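Local coordinates for protein putative HAD-hydrolase YfnB (Bacillus subtilis, PDB 3ED5) that is a putative hydrolase of the haloacid dehalogenase superfamily, probably acting as a phosphatase with 5'-nucleotidase activity, at residues Asp20-Glu25 with Gln47-Asn52; Thr72-Leu77 with Leu89-Tyr94; Asp120-Thr125 with Asp147-Glu152. All coordinates share one frame; numbering follows the deposited sequence.

Contact 1 (Asp20-Glu25 with Gln47-Asn52); sequences DFQAAE and QYKTIN. With FMT (formic acid), chain E.
E25 and Y48 meet at the rim of an aromatic ring: OE2 of E25 lies 3.8 Å from CE2 of Y48, close to the ring plane, and a water at the same edge links them. This water donates to E25 OE2 over 2.6 Å and is hydrogen-bonded to the phenolic OH of Y48. A formic acid molecule, probably from the crystallisation liquor, lies between E25 and N52. Its O1 accepts from ND2 of N52 at 2.8 Å and stands 2.6 Å from E25 OE2, an oxygen pair so close that one acid probably keeps a proton. K49 slants across the glutamate, its CE 3.7 Å from E25 OE1, while NZ stays 4.9 Å from that oxygen, near enough for some electrostatic attraction but no salt bridge. The glutamate gets there by stretching, with CG anti to the backbone N (chi1 173°) and CD continuing the extended line. An alanine at E25 would probably leave the water and formic acid without their carboxylate partner and open a gap beside Y48. Further out, D20 caps the start of helix 21-35 by accepting from A23 N through OD1. The two segment axes come no closer than 13.9 Å, so long side chains and small molecules bridge the helices of the alpha-helical cap; Y94 of helix 87-98 touches both E25 and Y48, and helix 66-80 packs on Y48 through R73 and L77.

Contact 2 (Thr72-Leu77 with Leu89-Tyr94); sequences TRFSAL and LLEQKY. With FMT (formic acid), chain B.
F74 drives the tip of its ring into Y94: CZ sits 3.3 Å above the tyrosine plane, over the ring centre, and comes within 3.4 Å of Y94 CG. The two side chains cross at about a right angle, yet the ring planes are inclined at 57°, an oblique pairing intermediate between a parallel stack and a T-shaped one. CG of F74, from which the ring extends to Y94, lies anti to the carbonyl carbon (chi1 -64°). At the near end of the same side chain CB rests on L90 CB at 3.8 Å, with CD1 of the leucine also against it. The carboxylate of E91 is nearly coplanar with the phenylalanine ring and presents OE1 to its edge, 3.6 Å from CE2. Helices 66-80 and 87-98 belong to the alpha-helical cap that accompanies the Rossmann-like core in this branch of the haloacid dehalogenase superfamily, and they are bound here by a buried aromatic and aliphatic interface with a salt bridge beside it. R73 supplies the positive charge. Its NH2 donates to E91 OE1 over 2.8 Å, the oxygen lying in the guanidinium plane and receiving the bond on its syn side; NE adds a weak bond to the same oxygen. The guanidinium and carboxylate planes are turned 46° apart; one carboxylate oxygen takes both bonds, one strong and one weak. Y94 CE2 lies over one guanidinium face, 3.5 Å from NH2, while the aliphatic CG of R73 covers one face of the F74 ring toward its rim. At the guanidinium edge, NH1 and NH2 both donate to O1 of a formic acid molecule. NH1 also bonds N52 OD1, and E91 OE2 forms a salt bridge with R95.

Contact 3 (Asp120-Thr125 with Asp147-Glu152); sequences DLYIVT and DIFVSE
I123 and I148 lie side by side and point the same way, their CG2 methyls 3.9 Å apart, on the sheet face packed by L136 of helix 129-138. In both isoleucines CG2 is anti to the backbone N, an arrangement that brings these methyls together. T125 and V150 repeat the alignment farther along, with CG2 of the threonine 4.0 Å from CG1 of the valine. The other face carries Y122, V124 and F149. There the two aromatic planes are near parallel, 25° apart, but slid so far that the rings barely overlap; CE2 of F149 meets CD1 of Y122 at 3.4 Å, and its CD2 packs against CG1 of V124. Strands 120-125 and 147-150 run parallel, joined through helix 129-138 as a beta-alpha-beta crossover of the Rossmann-like core. Within the six-stranded sheet 147-150 is an outermost strand, while 120-125 also pairs with 9-12 on its other side. The pairing rests on alternating backbone bonds: I123 N to D147 O, F149 N to I123 O at 2.9 Å, and T125 N to F149 O. The last of the series, S151 N to T125 O at 3.0 Å, carries it into the short 3-10 segment. At the opposite end CB of D147 approaches the edge of the Y122 ring, 3.6 Å from CD1, while OD1 turns back to accept from I148 N at 2.8 Å. The phenolic OH of Y122 bonds K146. T125 OG1 is hydrogen-bonded to G127 N and Q132 NE2, and the T125 side chain lies about 5 Å from that of D13, the probable nucleophile.

Overall arrangement
Contacts 1 and 2 both belong to the helical cap and touch directly, with Y48 of one against F74 of the other, whereas contact 3 lies in the sheet, its centre about 22 Å from that of contact 1 and 26 Å from that of contact 2. Contacts 2 and 3 are buried; contact 1 is partly open. Their chemistry follows: water and formic acid bridge widely spaced helices in contact 1, close aromatic packing and a salt bridge join helices in contact 2, and backbone bonds within a sheet whose two faces carry apolar side chains unite strands in contact 3, which lies nearest the presumed nucleophile.

Contact 1 (Asp20-Glu25 with Gln47-Asn52)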
loop_
_atom_site.group_PDB
_atom_site.type_symbol
_atom_site.label_atom_id
_atom_site.label_comp_id
_atom_site.label_asym_id
_atom_site.label_seq_id
_atom_site.Cartn_x
_atom_site.Cartn_y
_atom_site.Cartn_z
ATOM N N ASP A 20 -1.333 -2.443 -8.891
ATOM C CA ASP A 20 -1.127 -3.875 -8.739
ATOM C C ASP A 20 0.343 -4.062 -8.318
ATOM O O ASP A 20 1.232 -4.255 -9.163
ATOM C CB ASP A 20 -1.486 -4.578 -10.057
ATOM C CG ASP A 20 -1.338 -6.117 -9.992
ATOM O OD1 ASP A 20 -0.838 -6.678 -9.011
ATOM O OD2 ASP A 20 -1.742 -6.757 -10.959
ATOM N N PHE A 21 0.580 -3.961 -7.003
ATOM C CA PHE A 21 1.928 -4.071 -6.467
ATOM C C PHE A 21 2.460 -5.472 -6.647
ATOM O O PHE A 21 3.649 -5.649 -6.928
ATOM C CB PHE A 21 1.981 -3.713 -4.984
ATOM C CG PHE A 21 3.371 -3.769 -4.417
ATOM C CD1 PHE A 21 4.249 -2.689 -4.593
ATOM C CD2 PHE A 21 3.834 -4.932 -3.771
ATOM C CE1 PHE A 21 5.556 -2.733 -4.073
ATOM C CE2 PHE A 21 5.148 -4.982 -3.261
ATOM C CZ PHE A 21 5.999 -3.873 -3.408
ATOM N N GLN A 22 1.583 -6.467 -6.538
ATOM C CA GLN A 22 2.047 -7.864 -6.807
ATOM C C GLN A 22 2.725 -8.006 -8.169
ATOM O O GLN A 22 3.771 -8.666 -8.284
ATOM C CB GLN A 22 0.880 -8.853 -6.698
ATOM C CG GLN A 22 0.263 -8.865 -5.290
ATOM C CD GLN A 22 1.297 -9.161 -4.235
ATOM O OE1 GLN A 22 1.655 -8.309 -3.403
ATOM N NE2 GLN A 22 1.816 -10.363 -4.276
ATOM N N ALA A 23 2.116 -7.429 -9.200
ATOM C CA ALA A 23 2.689 -7.441 -10.514
ATOM C C ALA A 23 4.031 -6.704 -10.592
ATOM O O ALA A 23 4.983 -7.205 -11.218
ATOM C CB ALA A 23 1.691 -6.918 -11.571
ATOM N N ALA A 24 4.085 -5.504 -10.017
ATOM C CA ALA A 24 5.328 -4.719 -9.983
ATOM C C ALA A 24 6.436 -5.480 -9.247
ATOM O O ALA A 24 7.568 -5.529 -9.726
ATOM C CB ALA A 24 5.101 -3.335 -9.321
ATOM N N GLU A 25 6.089 -6.065 -8.098
ATOM C CA GLU A 25 7.033 -6.858 -7.295
ATOM C C GLU A 25 7.511 -8.070 -8.090
ATOM O O GLU A 25 8.730 -8.363 -8.158
ATOM C CB GLU A 25 6.366 -7.316 -5.992
ATOM C CG GLU A 25 7.192 -8.301 -5.153
ATOM C CD GLU A 25 6.452 -8.725 -3.917
ATOM O OE1 GLU A 25 5.486 -9.516 -4.037
ATOM O OE2 GLU A 25 6.812 -8.216 -2.840
ATOM N N GLN A 47 10.149 -17.794 0.332
ATOM C CA GLN A 47 10.859 -17.278 1.521
ATOM C C GLN A 47 11.019 -15.755 1.488
ATOM O O GLN A 47 10.859 -15.106 2.544
ATOM C CB GLN A 47 12.217 -17.955 1.757
ATOM C CG GLN A 47 12.133 -19.433 2.195
ATOM C CD GLN A 47 11.266 -19.726 3.424
ATOM O OE1 GLN A 47 11.475 -19.196 4.534
ATOM N NE2 GLN A 47 10.300 -20.626 3.236
ATOM N N TYR A 48 11.305 -15.187 0.306
ATOM C CA TYR A 48 11.371 -13.726 0.164
ATOM C C TYR A 48 10.066 -13.109 0.670
ATOM O O TYR A 48 10.056 -12.147 1.475
ATOM C CB TYR A 48 11.604 -13.248 -1.292
ATOM C CG TYR A 48 11.439 -11.746 -1.352
ATOM C CD1 TYR A 48 12.423 -10.915 -0.806
ATOM C CD2 TYR A 48 10.280 -11.154 -1.865
ATOM C CE1 TYR A 48 12.278 -9.542 -0.776
ATOM C CE2 TYR A 48 10.121 -9.760 -1.861
ATOM C CZ TYR A 48 11.123 -8.957 -1.309
ATOM O OH TYR A 48 10.990 -7.582 -1.298
ATOM N N LYS A 49 8.949 -13.665 0.209
ATOM C CA LYS A 49 7.662 -13.075 0.609
ATOM C C LYS A 49 7.437 -13.149 2.123
ATOM O O LYS A 49 6.967 -12.164 2.707
ATOM C CB LYS A 49 6.497 -13.673 -0.182
ATOM C CG LYS A 49 6.551 -13.308 -1.686
ATOM C CD LYS A 49 5.226 -13.626 -2.368
ATOM C CE LYS A 49 5.210 -13.228 -3.844
ATOM N NZ LYS A 49 5.524 -14.385 -4.744
ATOM N N THR A 50 7.829 -14.258 2.757
ATOM C CA THR A 50 7.630 -14.410 4.190
ATOM C C THR A 50 8.550 -13.452 4.967
ATOM O O THR A 50 8.110 -12.792 5.936
ATOM C CB THR A 50 7.858 -15.881 4.654
ATOM O OG1 THR A 50 6.989 -16.758 3.901
ATOM C CG2 THR A 50 7.555 -16.024 6.154
ATOM N N ILE A 51 9.818 -13.415 4.547
ATOM C CA ILE A 51 10.802 -12.516 5.161
ATOM C C ILE A 51 10.351 -11.062 5.010
ATOM O O ILE A 51 10.332 -10.320 5.997
ATOM C CB ILE A 51 12.165 -12.669 4.531
ATOM C CG1 ILE A 51 12.762 -13.998 5.021
ATOM C CG2 ILE A 51 13.124 -11.538 4.935
ATOM C CD1 ILE A 51 13.974 -14.552 4.152
ATOM N N ASN A 52 9.995 -10.685 3.785
ATOM C CA ASN A 52 9.620 -9.308 3.491
ATOM C C ASN A 52 8.401 -8.931 4.332
ATOM O O ASN A 52 8.376 -7.838 4.957
ATOM C CB ASN A 52 9.351 -9.121 2.000
ATOM C CG ASN A 52 9.076 -7.675 1.637
ATOM O OD1 ASN A 52 9.860 -6.788 1.966
ATOM N ND2 ASN A 52 7.955 -7.432 0.953
HETATM C C FMT E . 5.687 -9.712 0.020
HETATM O O1 FMT E . 6.736 -9.458 -0.559
HETATM O O2 FMT E . 5.618 -10.094 1.186
HETATM O O HOH W 1 8.706 -6.466 -2.442
#

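Contact 2 (Thr72-Leu77 with Leu89-Tyr94)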
loop_
_atom_site.group_PDB
_atom_site.type_symbol
_atom_site.label_atom_id
_atom_site.label_comp_id
_atom_site.label_asym_id
_atom_site.label_seq_id
_atom_site.Cartn_x
_atom_site.Cartn_y
_atom_site.Cartn_z
ATOM N N THR A 72 17.789 -4.692 4.338
ATOM C CA THR A 72 18.213 -6.022 4.793
ATOM C C THR A 72 17.481 -7.203 4.173
ATOM O O THR A 72 17.983 -8.336 4.253
ATOM C CB THR A 72 18.216 -6.166 6.327
ATOM O OG1 THR A 72 16.906 -5.937 6.828
ATOM C CG2 THR A 72 19.167 -5.155 6.983
ATOM N N ARG A 73 16.314 -6.988 3.576
ATOM C CA ARG A 73 15.492 -8.122 3.125
ATOM C C ARG A 73 16.258 -8.996 2.113
ATOM O O ARG A 73 16.231 -10.236 2.215
ATOM C CB ARG A 73 14.142 -7.665 2.552
ATOM C CG ARG A 73 14.275 -6.683 1.375
ATOM C CD ARG A 73 12.899 -5.994 1.128
ATOM N NE ARG A 73 12.976 -4.915 0.152
ATOM C CZ ARG A 73 11.902 -4.229 -0.249
ATOM N NH1 ARG A 73 10.690 -4.592 0.199
ATOM N NH2 ARG A 73 12.026 -3.250 -1.131
ATOM N N PHE A 74 16.957 -8.375 1.167
ATOM C CA PHE A 74 17.658 -9.207 0.139
ATOM C C PHE A 74 18.922 -9.859 0.646
ATOM O O PHE A 74 19.289 -10.941 0.181
ATOM C CB PHE A 74 17.940 -8.419 -1.146
ATOM C CG PHE A 74 16.693 -7.994 -1.833
ATOM C CD1 PHE A 74 15.867 -8.936 -2.436
ATOM C CD2 PHE A 74 16.294 -6.650 -1.821
ATOM C CE1 PHE A 74 14.636 -8.513 -3.042
ATOM C CE2 PHE A 74 15.104 -6.245 -2.413
ATOM C CZ PHE A 74 14.277 -7.171 -3.006
ATOM N N SER A 75 19.602 -9.226 1.593
ATOM C CA SER A 75 20.741 -9.896 2.213
ATOM C C SER A 75 20.275 -11.019 3.145
ATOM O O SER A 75 20.905 -12.087 3.154
ATOM C CB SER A 75 21.690 -8.928 2.918
ATOM O OG SER A 75 20.951 -7.952 3.614
ATOM N N ALA A 76 19.180 -10.805 3.885
ATOM C CA ALA A 76 18.617 -11.905 4.722
ATOM C C ALA A 76 18.258 -13.115 3.863
ATOM O O ALA A 76 18.561 -14.262 4.225
ATOM C CB ALA A 76 17.386 -11.429 5.494
ATOM N N LEU A 77 17.633 -12.865 2.713
ATOM C CA LEU A 77 17.269 -13.969 1.814
ATOM C C LEU A 77 18.509 -14.631 1.218
ATOM O O LEU A 77 18.723 -15.858 1.378
ATOM C CB LEU A 77 16.375 -13.440 0.688
ATOM C CG LEU A 77 15.949 -14.472 -0.357
ATOM C CD1 LEU A 77 14.963 -15.476 0.255
ATOM C CD2 LEU A 77 15.359 -13.729 -1.577
ATOM N N LEU A 89 22.871 -2.450 -1.785
ATOM C CA LEU A 89 23.090 -2.462 -3.223
ATOM C C LEU A 89 21.974 -3.250 -3.948
ATOM O O LEU A 89 21.465 -2.797 -5.002
ATOM C CB LEU A 89 24.509 -2.988 -3.561
ATOM C CG LEU A 89 24.851 -3.254 -5.039
ATOM C CD1 LEU A 89 24.940 -1.977 -5.867
ATOM C CD2 LEU A 89 26.161 -4.029 -5.151
ATOM N N LEU A 90 21.561 -4.389 -3.373
ATOM C CA LEU A 90 20.537 -5.212 -4.006
ATOM C C LEU A 90 19.208 -4.460 -3.996
ATOM O O LEU A 90 18.457 -4.457 -4.983
ATOM C CB LEU A 90 20.408 -6.578 -3.315
ATOM C CG LEU A 90 21.521 -7.593 -3.594
ATOM C CD1 LEU A 90 21.454 -8.637 -2.486
ATOM C CD2 LEU A 90 21.359 -8.228 -4.975
ATOM N N GLU A 91 18.960 -3.772 -2.883
ATOM C CA GLU A 91 17.725 -2.989 -2.749
ATOM C C GLU A 91 17.701 -1.830 -3.753
ATOM O O GLU A 91 16.668 -1.572 -4.378
ATOM C CB GLU A 91 17.582 -2.495 -1.325
ATOM C CG GLU A 91 16.587 -1.282 -1.121
ATOM C CD GLU A 91 15.127 -1.602 -1.510
ATOM O OE1 GLU A 91 14.703 -2.778 -1.628
ATOM O OE2 GLU A 91 14.345 -0.616 -1.638
ATOM N N GLN A 92 18.832 -1.156 -3.930
ATOM C CA GLN A 92 18.897 -0.079 -4.892
ATOM C C GLN A 92 18.547 -0.588 -6.305
ATOM O O GLN A 92 17.812 0.077 -7.056
ATOM C CB GLN A 92 20.285 0.536 -4.808
ATOM C CG GLN A 92 20.673 1.529 -5.852
ATOM C CD GLN A 92 22.157 1.899 -5.666
ATOM O OE1 GLN A 92 22.505 2.675 -4.774
ATOM N NE2 GLN A 92 23.034 1.305 -6.483
ATOM N N LYS A 93 19.044 -1.782 -6.664
ATOM C CA LYS A 93 18.731 -2.355 -7.992
ATOM C C LYS A 93 17.255 -2.751 -8.114
ATOM O O LYS A 93 16.583 -2.456 -9.106
ATOM C CB LYS A 93 19.638 -3.573 -8.296
ATOM C CG LYS A 93 21.085 -3.198 -8.512
ATOM C CD LYS A 93 21.960 -4.455 -8.523
ATOM C CE LYS A 93 23.405 -4.135 -8.841
ATOM N NZ LYS A 93 23.805 -4.642 -10.183
ATOM N N TYR A 94 16.754 -3.422 -7.086
ATOM C CA TYR A 94 15.373 -3.821 -7.008
ATOM C C TYR A 94 14.459 -2.600 -7.117
ATOM O O TYR A 94 13.437 -2.610 -7.853
ATOM C CB TYR A 94 15.135 -4.440 -5.637
ATOM C CG TYR A 94 13.716 -4.870 -5.424
ATOM C CD1 TYR A 94 13.205 -5.926 -6.148
ATOM C CD2 TYR A 94 12.884 -4.225 -4.494
ATOM C CE1 TYR A 94 11.924 -6.385 -5.959
ATOM C CE2 TYR A 94 11.553 -4.700 -4.280
ATOM C CZ TYR A 94 11.102 -5.783 -5.051
ATOM O OH TYR A 94 9.851 -6.340 -4.956
HETATM C C FMT B . 8.425 -1.859 -1.239
HETATM O O1 FMT B . 8.929 -2.943 -1.477
HETATM O O2 FMT B . 9.064 -0.893 -0.860
#

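Contact 3 (Asp120-Thr125 with Asp147-Glu152)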
loop_
_atom_site.group_PDB
_atom_site.type_symbol
_atom_site.label_atom_id
_atom_site.label_comp_id
_atom_site.label_asym_id
_atom_site.label_seq_id
_atom_site.Cartn_x
_atom_site.Cartn_y
_atom_site.Cartn_z
ATOM N N ASP A 120 -13.513 14.082 -2.081
ATOM C CA ASP A 120 -12.135 14.552 -1.974
ATOM C C ASP A 120 -11.260 13.323 -1.768
ATOM O O ASP A 120 -11.486 12.530 -0.834
ATOM C CB ASP A 120 -11.987 15.512 -0.800
ATOM C CG ASP A 120 -12.786 16.777 -0.987
ATOM O OD1 ASP A 120 -12.926 17.229 -2.138
ATOM O OD2 ASP A 120 -13.260 17.319 0.033
ATOM N N LEU A 121 -10.279 13.121 -2.650
ATOM C CA LEU A 121 -9.469 11.900 -2.560
ATOM C C LEU A 121 -8.062 12.192 -2.042
ATOM O O LEU A 121 -7.443 13.167 -2.451
ATOM C CB LEU A 121 -9.359 11.234 -3.945
ATOM C CG LEU A 121 -10.653 11.087 -4.741
ATOM C CD1 LEU A 121 -10.392 10.390 -6.087
ATOM C CD2 LEU A 121 -11.760 10.358 -3.934
ATOM N N TYR A 122 -7.562 11.330 -1.163
ATOM C CA TYR A 122 -6.207 11.466 -0.657
ATOM C C TYR A 122 -5.536 10.096 -0.703
ATOM O O TYR A 122 -6.204 9.062 -0.641
ATOM C CB TYR A 122 -6.165 11.905 0.788
ATOM C CG TYR A 122 -6.758 13.288 0.945
ATOM C CD1 TYR A 122 -5.935 14.415 0.855
ATOM C CD2 TYR A 122 -8.125 13.454 1.129
ATOM C CE1 TYR A 122 -6.473 15.713 0.973
ATOM C CE2 TYR A 122 -8.681 14.770 1.260
ATOM C CZ TYR A 122 -7.839 15.864 1.171
ATOM O OH TYR A 122 -8.327 17.155 1.294
ATOM N N ILE A 123 -4.214 10.128 -0.742
ATOM C CA ILE A 123 -3.408 8.891 -0.651
ATOM C C ILE A 123 -2.814 8.784 0.766
ATOM O O ILE A 123 -2.340 9.787 1.304
ATOM C CB ILE A 123 -2.240 8.878 -1.665
ATOM C CG1 ILE A 123 -2.746 8.772 -3.120
ATOM C CG2 ILE A 123 -1.239 7.719 -1.322
ATOM C CD1 ILE A 123 -3.410 7.431 -3.443
ATOM N N VAL A 124 -2.848 7.573 1.353
ATOM C CA VAL A 124 -2.211 7.298 2.644
ATOM C C VAL A 124 -1.330 6.056 2.439
ATOM O O VAL A 124 -1.834 4.965 2.150
ATOM C CB VAL A 124 -3.216 7.159 3.838
ATOM C CG1 VAL A 124 -3.848 8.581 4.136
ATOM C CG2 VAL A 124 -4.323 6.078 3.551
ATOM N N THR A 125 -0.031 6.275 2.515
ATOM C CA THR A 125 0.905 5.176 2.172
ATOM C C THR A 125 2.151 5.129 3.066
ATOM O O THR A 125 2.680 6.171 3.471
ATOM C CB THR A 125 1.286 5.226 0.642
ATOM O OG1 THR A 125 2.110 4.070 0.312
ATOM C CG2 THR A 125 2.094 6.508 0.309
ATOM N N ASP A 147 -4.071 15.376 -2.079
ATOM C CA ASP A 147 -2.771 15.303 -1.413
ATOM C C ASP A 147 -2.337 13.836 -1.247
ATOM O O ASP A 147 -3.158 12.911 -1.391
ATOM C CB ASP A 147 -2.810 16.028 -0.056
ATOM C CG ASP A 147 -1.487 16.666 0.322
ATOM O OD1 ASP A 147 -0.385 16.268 -0.167
ATOM O OD2 ASP A 147 -1.556 17.591 1.155
ATOM N N ILE A 148 -1.056 13.647 -0.965
ATOM C CA ILE A 148 -0.430 12.323 -0.798
ATOM C C ILE A 148 0.342 12.374 0.516
ATOM O O ILE A 148 1.255 13.204 0.669
ATOM C CB ILE A 148 0.487 12.025 -1.997
ATOM C CG1 ILE A 148 -0.375 11.971 -3.261
ATOM C CG2 ILE A 148 1.275 10.689 -1.804
ATOM C CD1 ILE A 148 0.406 11.843 -4.523
ATOM N N PHE A 149 -0.061 11.542 1.476
ATOM C CA PHE A 149 0.543 11.538 2.792
ATOM C C PHE A 149 1.429 10.308 2.944
ATOM O O PHE A 149 0.931 9.186 3.022
ATOM C CB PHE A 149 -0.511 11.554 3.874
ATOM C CG PHE A 149 -1.432 12.739 3.779
ATOM C CD1 PHE A 149 -0.971 14.036 4.095
ATOM C CD2 PHE A 149 -2.737 12.571 3.365
ATOM C CE1 PHE A 149 -1.823 15.166 4.014
ATOM C CE2 PHE A 149 -3.614 13.701 3.290
ATOM C CZ PHE A 149 -3.137 14.992 3.612
ATOM N N VAL A 150 2.732 10.568 3.016
ATOM C CA VAL A 150 3.727 9.491 3.101
ATOM C C VAL A 150 4.240 9.360 4.541
ATOM O O VAL A 150 4.532 10.374 5.194
ATOM C CB VAL A 150 4.869 9.750 2.067
ATOM C CG1 VAL A 150 4.280 9.789 0.639
ATOM C CG2 VAL A 150 5.636 11.030 2.334
ATOM N N SER A 151 4.330 8.127 5.034
ATOM C CA SER A 151 4.772 7.860 6.418
ATOM C C SER A 151 6.080 8.585 6.766
ATOM O O SER A 151 6.256 9.081 7.868
ATOM C CB SER A 151 4.929 6.336 6.671
ATOM O OG SER A 151 5.810 5.760 5.717
ATOM N N GLU A 152 6.998 8.658 5.801
ATOM C CA GLU A 152 8.360 9.142 6.073
ATOM C C GLU A 152 8.416 10.614 6.464
ATOM O O GLU A 152 9.398 11.080 7.043
ATOM C CB GLU A 152 9.278 8.846 4.870
ATOM C CG GLU A 152 8.883 9.572 3.573
ATOM C CD GLU A 152 9.647 9.041 2.379
ATOM O OE1 GLU A 152 9.434 7.889 1.979
ATOM O OE2 GLU A 152 10.481 9.780 1.843
#